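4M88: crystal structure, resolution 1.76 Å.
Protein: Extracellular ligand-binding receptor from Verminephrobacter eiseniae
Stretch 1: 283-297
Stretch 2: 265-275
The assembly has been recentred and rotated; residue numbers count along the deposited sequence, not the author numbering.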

# COMPACT_ATOMS: atom_id res chain seq x y z
N GLU A 283 8.41 16.27 -6.49
CA GLU A 283 8.47 15.45 -5.29
C GLU A 283 7.65 14.19 -5.55
O GLU A 283 6.67 14.26 -6.30
CB GLU A 283 7.87 16.23 -4.12
CG GLU A 283 8.22 15.71 -2.75
CD GLU A 283 7.65 16.57 -1.64
OE1 GLU A 283 7.82 17.81 -1.70
OE2 GLU A 283 7.03 16.01 -0.71
N TYR A 284 8.03 13.06 -4.96
CA TYR A 284 7.34 11.79 -5.22
C TYR A 284 6.60 11.24 -4.01
O TYR A 284 6.85 11.67 -2.88
CB TYR A 284 8.32 10.75 -5.75
CG TYR A 284 9.07 11.26 -6.94
CD1 TYR A 284 8.39 11.84 -8.01
CD2 TYR A 284 10.45 11.24 -6.98
CE1 TYR A 284 9.08 12.35 -9.10
CE2 TYR A 284 11.15 11.74 -8.06
CZ TYR A 284 10.45 12.30 -9.11
OH TYR A 284 11.14 12.81 -10.19
N THR A 285 5.69 10.30 -4.24
CA THR A 285 4.94 9.67 -3.16
C THR A 285 5.19 8.17 -3.07
O THR A 285 5.73 7.55 -4.01
CB THR A 285 3.42 9.86 -3.32
OG1 THR A 285 2.95 9.03 -4.39
CG2 THR A 285 3.09 11.30 -3.61
N GLU A 286 4.77 7.58 -1.95
CA GLU A 286 4.89 6.15 -1.72
C GLU A 286 4.04 5.35 -2.71
O GLU A 286 4.40 4.25 -3.10
CB GLU A 286 4.47 5.83 -0.29
CG GLU A 286 5.39 6.43 0.79
CD GLU A 286 5.08 7.89 1.12
OE1 GLU A 286 4.26 8.52 0.42
OE2 GLU A 286 5.66 8.40 2.10
N PHE A 287 2.91 5.90 -3.13
CA PHE A 287 2.08 5.19 -4.11
C PHE A 287 2.72 5.14 -5.49
O PHE A 287 2.60 4.14 -6.20
CB PHE A 287 0.67 5.77 -4.18
CG PHE A 287 -0.20 5.34 -3.04
CD1 PHE A 287 -0.23 4.00 -2.66
CD2 PHE A 287 -0.93 6.26 -2.31
CE1 PHE A 287 -1.01 3.58 -1.58
CE2 PHE A 287 -1.72 5.85 -1.24
CZ PHE A 287 -1.76 4.51 -0.88
N GLN A 288 3.41 6.20 -5.89
CA GLN A 288 4.18 6.15 -7.14
C GLN A 288 5.24 5.06 -7.05
O GLN A 288 5.42 4.28 -7.98
CB GLN A 288 4.83 7.51 -7.42
CG GLN A 288 3.79 8.55 -7.82
CD GLN A 288 4.30 9.96 -7.77
OE1 GLN A 288 5.33 10.23 -7.16
NE2 GLN A 288 3.58 10.88 -8.41
N LEU A 289 5.94 4.99 -5.93
CA LEU A 289 7.00 3.99 -5.79
C LEU A 289 6.41 2.59 -5.75
O LEU A 289 6.98 1.66 -6.31
CB LEU A 289 7.87 4.27 -4.55
CG LEU A 289 8.96 3.24 -4.26
CD1 LEU A 289 9.89 3.09 -5.46
CD2 LEU A 289 9.76 3.68 -3.05
N GLU A 290 5.26 2.44 -5.10
CA GLU A 290 4.58 1.15 -5.04
C GLU A 290 4.18 0.68 -6.43
O GLU A 290 4.32 -0.51 -6.75
CB GLU A 290 3.34 1.23 -4.15
CG GLU A 290 2.66 -0.11 -3.94
CD GLU A 290 1.92 -0.20 -2.60
OE1 GLU A 290 1.70 0.85 -1.95
OE2 GLU A 290 1.58 -1.33 -2.19
N GLY A 291 3.69 1.60 -7.25
CA GLY A 291 3.27 1.23 -8.60
C GLY A 291 4.49 0.84 -9.43
O GLY A 291 4.47 -0.13 -10.17
N TYR A 292 5.56 1.60 -9.27
CA TYR A 292 6.80 1.31 -9.97
C TYR A 292 7.34 -0.08 -9.59
O TYR A 292 7.70 -0.88 -10.47
CB TYR A 292 7.82 2.40 -9.68
CG TYR A 292 9.21 2.15 -10.24
CD1 TYR A 292 9.55 2.58 -11.51
CD2 TYR A 292 10.16 1.46 -9.49
CE1 TYR A 292 10.82 2.35 -12.02
CE2 TYR A 292 11.44 1.22 -10.00
CZ TYR A 292 11.75 1.66 -11.27
OH TYR A 292 13.00 1.42 -11.77
N LEU A 293 7.38 -0.38 -8.30
CA LEU A 293 7.93 -1.67 -7.85
C LEU A 293 7.02 -2.84 -8.20
O LEU A 293 7.49 -3.96 -8.44
CB LEU A 293 8.21 -1.64 -6.34
CG LEU A 293 9.41 -0.78 -5.94
CD1 LEU A 293 9.54 -0.64 -4.43
CD2 LEU A 293 10.70 -1.35 -6.53
N SER A 294 5.71 -2.59 -8.22
CA SER A 294 4.78 -3.66 -8.55
C SER A 294 4.97 -4.05 -10.01
O SER A 294 5.04 -5.23 -10.34
CB SER A 294 3.34 -3.24 -8.26
OG SER A 294 3.15 -3.02 -6.88
N ALA A 295 5.07 -3.04 -10.87
CA ALA A 295 5.30 -3.27 -12.29
C ALA A 295 6.70 -3.86 -12.51
O ALA A 295 6.87 -4.77 -13.32
CB ALA A 295 5.11 -1.98 -13.08
N ARG A 296 7.70 -3.34 -11.81
CA ARG A 296 9.05 -3.84 -11.99
C ARG A 296 9.21 -5.30 -11.56
O ARG A 296 10.02 -6.03 -12.12
CB ARG A 296 10.06 -2.96 -11.27
CG ARG A 296 11.49 -3.39 -11.54
CD ARG A 296 12.48 -2.28 -11.25
NE ARG A 296 13.85 -2.78 -11.36
CZ ARG A 296 14.92 -2.06 -11.06
NH1 ARG A 296 14.78 -0.81 -10.62
NH2 ARG A 296 16.13 -2.60 -11.18
N THR A 297 8.44 -5.72 -10.56
CA THR A 297 8.44 -7.13 -10.15
C THR A 297 8.03 -8.02 -11.31
O THR A 297 8.67 -9.06 -11.56
CB THR A 297 7.45 -7.32 -9.00
OG1 THR A 297 7.95 -6.61 -7.87
CG2 THR A 297 7.30 -8.79 -8.65
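Stretch 2 265-275: PVQREFQAAMK

A single phenylalanine, Phe270, is packed among four side chains of the neighbouring stretch, those of Tyr284, Gln288, Leu289 and Tyr292, and it lies at the centre of the contact between two helices that meet almost at right angles. The pair illustrates a general principle: where helices cross steeply, their backbones diverge quickly from the point of closest approach, and large side chains often carry much of the contact. Here residues 265-275 are helical throughout, with regular backbone hydrogen bonds from the amides of Glu269 through Lys275 to the carbonyls four residues earlier. Their N-to-C direction makes an angle of 101° with that of helix 286-297, so the helices are neither parallel nor antiparallel. The axes come no closer than 10.7 Å, a spacing that leaves room for aromatic rings between them.

The Phe270 ring fills that room. Its CE1 lies 3.6 Å from Leu289 CA, and Leu289 CD1 stands over the ring face, 3.9 Å from the centroid of the Phe270 ring, in a CH-pi contact. Gln288 O approaches to 3.7 Å from Phe270 CE1. Tyr292 embraces the same residue differently: the edge of Phe270 is directed toward the face of the Tyr292 ring, with planes at 68°, while Phe270 CA sits over that face, 4.0 Å from the Tyr292 ring centroid. Tyr292 CE1 also meets Ala273 CB at 3.7 Å. Tyr284 supplies the third aromatic group, its CB 3.8 Å from Phe270 CE2.

Tyr284 belongs to the extended segment preceding the first helix, which begins after Thr285. This threonine caps it, OG1 accepting from Gln288 N at 3.2 Å, and Gln288 OE1 returns a bond from Thr285 N at 2.9 Å. Ahead of this capped turn, Tyr284 points toward the second helix and reaches one turn beyond Phe270. Selenomethionine Met274 places CG over one face of its ring, 4.2 Å from the Tyr284 ring centroid, with Met274 CB 3.5 Å from Tyr284 CE1, and at the ring edge Lys275 NZ donates a hydrogen bond to Tyr284 OH at 2.8 Å. Met274 also packs against the first helix, its CE 3.4 Å from Gln288 CD.

Farther along helix 286-297 the partners shift toward the start of the second helix. Leu293 CD2 packs on Val266 CG2 at 3.6 Å. Charge closes this end: Arg296 NH1 forms a salt bridge with Glu269 OE1 at 2.7 Å, supplemented by a weak hydrogen bond from Arg296 NH2 to Glu269 OE1 at 3.1 Å. Polar contacts thus flank an aromatic centre, and together the two stretches bury 663 Å².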

# COMPACT_ATOMS: atom_id res chain seq x y z
N PRO A 265 20.10 1.94 -4.97
CA PRO A 265 19.98 1.95 -6.43
C PRO A 265 18.53 2.02 -6.89
O PRO A 265 18.23 2.73 -7.85
CB PRO A 265 20.60 0.61 -6.84
CG PRO A 265 21.61 0.34 -5.79
CD PRO A 265 21.03 0.89 -4.50
N VAL A 266 17.62 1.32 -6.21
CA VAL A 266 16.23 1.30 -6.66
C VAL A 266 15.57 2.68 -6.49
O VAL A 266 14.70 3.07 -7.29
CB VAL A 266 15.42 0.17 -5.97
CG1 VAL A 266 15.33 0.40 -4.47
CG2 VAL A 266 14.04 0.04 -6.60
N GLN A 267 15.97 3.43 -5.47
CA GLN A 267 15.46 4.79 -5.30
C GLN A 267 15.88 5.67 -6.46
O GLN A 267 15.08 6.45 -6.99
CB GLN A 267 15.94 5.38 -3.97
CG GLN A 267 15.20 4.79 -2.76
CD GLN A 267 15.93 5.05 -1.46
OE1 GLN A 267 17.14 4.84 -1.37
NE2 GLN A 267 15.20 5.52 -0.45
N ARG A 268 17.13 5.54 -6.89
CA ARG A 268 17.64 6.37 -7.98
C ARG A 268 17.02 5.98 -9.32
O ARG A 268 16.72 6.84 -10.15
CB ARG A 268 19.16 6.29 -8.05
CG ARG A 268 19.85 6.84 -6.82
CD ARG A 268 21.35 6.56 -6.87
NE ARG A 268 21.81 6.14 -5.55
CZ ARG A 268 22.44 5.00 -5.29
NH1 ARG A 268 22.72 4.15 -6.27
NH2 ARG A 268 22.80 4.71 -4.05
N GLU A 269 16.83 4.68 -9.53
CA GLU A 269 16.20 4.18 -10.75
C GLU A 269 14.72 4.59 -10.85
O GLU A 269 14.23 4.94 -11.93
CB GLU A 269 16.35 2.65 -10.84
CG GLU A 269 17.81 2.23 -11.04
CD GLU A 269 18.05 0.74 -10.83
OE1 GLU A 269 17.26 0.08 -10.12
OE2 GLU A 269 19.06 0.25 -11.38
N PHE A 270 14.02 4.54 -9.72
CA PHE A 270 12.66 5.03 -9.65
C PHE A 270 12.64 6.52 -9.97
O PHE A 270 11.85 6.98 -10.78
CB PHE A 270 12.09 4.77 -8.25
CG PHE A 270 10.89 5.62 -7.92
CD1 PHE A 270 9.66 5.40 -8.55
CD2 PHE A 270 10.98 6.62 -6.96
CE1 PHE A 270 8.55 6.19 -8.24
CE2 PHE A 270 9.87 7.40 -6.64
CZ PHE A 270 8.66 7.19 -7.28
N GLN A 271 13.52 7.29 -9.33
CA GLN A 271 13.52 8.73 -9.57
C GLN A 271 13.85 9.05 -11.02
O GLN A 271 13.25 9.93 -11.62
CB GLN A 271 14.46 9.45 -8.60
CG GLN A 271 13.91 9.46 -7.17
CD GLN A 271 15.02 9.41 -6.13
OE1 GLN A 271 16.20 9.49 -6.47
NE2 GLN A 271 14.64 9.28 -4.87
N ALA A 272 14.79 8.30 -11.60
CA ALA A 272 15.13 8.50 -13.01
C ALA A 272 13.93 8.21 -13.91
O ALA A 272 13.70 8.92 -14.89
CB ALA A 272 16.31 7.63 -13.39
N ALA A 273 13.18 7.17 -13.57
CA ALA A 273 12.00 6.80 -14.36
C ALA A 273 10.94 7.89 -14.26
O ALA A 273 10.30 8.23 -15.25
CB ALA A 273 11.46 5.44 -13.91
N MSE A 274 10.76 8.44 -13.06
CA MSE A 274 9.80 9.52 -12.86
C MSE A 274 10.18 10.81 -13.60
O MSE A 274 9.30 11.48 -14.16
CB MSE A 274 9.57 9.78 -11.36
CG MSE A 274 8.90 8.62 -10.62
SE MSE A 274 7.06 8.30 -11.26
CE MSE A 274 6.21 9.90 -10.57
N LYS A 275 11.47 11.18 -13.63
CA LYS A 275 11.87 12.41 -14.33
C LYS A 275 11.56 12.29 -15.81
O LYS A 275 11.13 13.26 -16.45
CB LYS A 275 13.37 12.71 -14.25
CG LYS A 275 14.12 12.32 -13.01
CD LYS A 275 13.67 13.10 -11.80
CE LYS A 275 14.50 12.71 -10.57
NZ LYS A 275 13.83 13.13 -9.31